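Local atomic coordinates of NLP/P60 family protein (Bacillus cereus ATCC 10987, PDB entry 3H41), a protein that probably hydrolyses gamma-D-glutamyl-L-lysine bonds in murein peptides of the bacterial cell wall, releasing the dipeptide L-Ala-D-Glu. Residues 61-65 / 84-88. Residues are numbered along the deposited sequence; the frame is centred on the assembly and turned at random.
With ALA (alanine), chain B.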
# COMPACT_ATOMS: atom_id res chain seq x y z
N GLU A 61 4.13 -10.80 -3.66
CA GLU A 61 3.00 -10.97 -2.76
C GLU A 61 2.35 -9.66 -2.42
O GLU A 61 1.16 -9.50 -2.61
CB GLU A 61 3.50 -11.63 -1.48
CG GLU A 61 3.95 -13.07 -1.65
CD GLU A 61 2.79 -14.05 -1.79
OE1 GLU A 61 1.64 -13.64 -2.11
OE2 GLU A 61 3.05 -15.25 -1.59
N THR A 62 3.14 -8.72 -1.89
CA THR A 62 2.62 -7.45 -1.44
C THR A 62 3.79 -6.51 -1.16
O THR A 62 4.93 -6.85 -1.39
CB THR A 62 1.74 -7.58 -0.17
OG1 THR A 62 1.05 -6.34 0.08
CG2 THR A 62 2.58 -8.03 1.04
N GLN A 63 3.49 -5.31 -0.70
CA GLN A 63 4.53 -4.45 -0.17
C GLN A 63 4.09 -3.95 1.18
O GLN A 63 2.88 -3.81 1.41
CB GLN A 63 4.77 -3.26 -1.10
CG GLN A 63 5.46 -3.61 -2.46
CD GLN A 63 5.65 -2.38 -3.31
OE1 GLN A 63 4.76 -1.50 -3.35
NE2 GLN A 63 6.81 -2.26 -3.96
N ALA A 64 5.06 -3.69 2.06
CA ALA A 64 4.78 -3.20 3.42
C ALA A 64 5.56 -1.92 3.62
O ALA A 64 6.72 -1.82 3.18
CB ALA A 64 5.17 -4.24 4.46
N LEU A 65 4.93 -0.94 4.26
CA LEU A 65 5.58 0.37 4.44
C LEU A 65 6.46 0.49 5.69
O LEU A 65 6.24 -0.18 6.69
CB LEU A 65 4.53 1.48 4.49
CG LEU A 65 3.53 1.59 3.32
CD1 LEU A 65 2.57 2.81 3.49
CD2 LEU A 65 4.27 1.62 1.98
N VAL A 84 2.62 -9.83 7.26
CA VAL A 84 2.42 -8.40 7.38
C VAL A 84 1.12 -8.10 8.08
O VAL A 84 0.02 -8.41 7.61
CB VAL A 84 2.43 -7.68 5.99
CG1 VAL A 84 2.23 -6.14 6.17
CG2 VAL A 84 3.75 -8.01 5.18
N HIS A 85 1.23 -7.48 9.25
CA HIS A 85 0.05 -7.18 10.03
C HIS A 85 -0.68 -6.04 9.30
O HIS A 85 -0.05 -5.12 8.74
CB HIS A 85 0.43 -6.68 11.43
CG HIS A 85 1.16 -7.68 12.28
ND1 HIS A 85 1.33 -7.51 13.64
CD2 HIS A 85 1.76 -8.86 11.97
CE1 HIS A 85 2.00 -8.55 14.13
NE2 HIS A 85 2.29 -9.36 13.13
N GLY A 86 -2.00 -6.12 9.31
CA GLY A 86 -2.82 -5.04 8.78
C GLY A 86 -3.15 -5.17 7.31
O GLY A 86 -3.75 -4.27 6.74
N GLN A 87 -2.78 -6.31 6.72
CA GLN A 87 -3.13 -6.63 5.36
C GLN A 87 -3.92 -7.92 5.36
O GLN A 87 -3.36 -9.01 5.24
CB GLN A 87 -1.88 -6.70 4.49
CG GLN A 87 -1.22 -5.32 4.32
CD GLN A 87 -0.16 -5.31 3.23
OE1 GLN A 87 0.05 -6.32 2.55
NE2 GLN A 87 0.54 -4.18 3.09
N PRO A 88 -5.24 -7.82 5.54
CA PRO A 88 -6.01 -9.07 5.71
C PRO A 88 -6.02 -9.98 4.47
O PRO A 88 -6.04 -9.50 3.33
CB PRO A 88 -7.42 -8.57 6.02
CG PRO A 88 -7.22 -7.19 6.57
CD PRO A 88 -6.08 -6.64 5.75
N ALA B . -1.22 -9.98 -3.82
CA ALA B . -1.20 -9.19 -5.13
C ALA B . -2.43 -9.53 -5.97
O ALA B . -2.97 -10.64 -5.87
CB ALA B . 0.05 -9.51 -5.94
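The carboxamide of Gln-87 reaches the edge of strand 60-65 and grips it at two successive residues. Gln-87 OE1 accepts the hydroxyl of Thr-62, with Thr-62 OG1 to Gln-87 OE1 at 2.7 Å; the hydroxyl approaches at a C=O...O angle of 125° and is tilted moderately from the carbonyl plane. On the other arm, Gln-87 NE2 donates to the backbone O of Gln-63 at 2.9 Å, a nearly straight bond (167°) whose acceptor lies close to the plane of the amide. These two bonds fix the rotation of the amide, leaving little doubt which end is oxygen and which nitrogen. Gln-87 can span the gap because its CG stands anti to the carbonyl carbon (chi1 -68°) and the chain beyond is extended. The methyl CG2 of Thr-62 also lies 3.4 Å from Gln-87 OE1.

Both segments belong to the first of the protein's two SH3-like domains, where the loop after strand 79-84 packs on strand 60-65. Gln-87 closes a type II beta turn that begins at Val-84, with Gly-86 at its third position. At the start of this turn both methyls of Val-84 face the CB of Ala-64, CG1 at 3.9 Å and CG2 at 4.1 Å, forming a small apolar patch beside the amide.

Arg-233 NE also bonds Thr-62 OG1, and Gln-63 OE1 takes the backbone N of Thr-209, tying the strand to the catalytic domain. The side chain of Tyr-96, a substrate-binding residue like Glu-61 and Asp-234, touches both Thr-62 and Gln-87, placing the contact directly behind the L-Ala subsite. There the carbonyl O of Glu-61 receives the amino N of the bound alanine at 2.7 Å, while Asp-234 OD1 binds the same ligand.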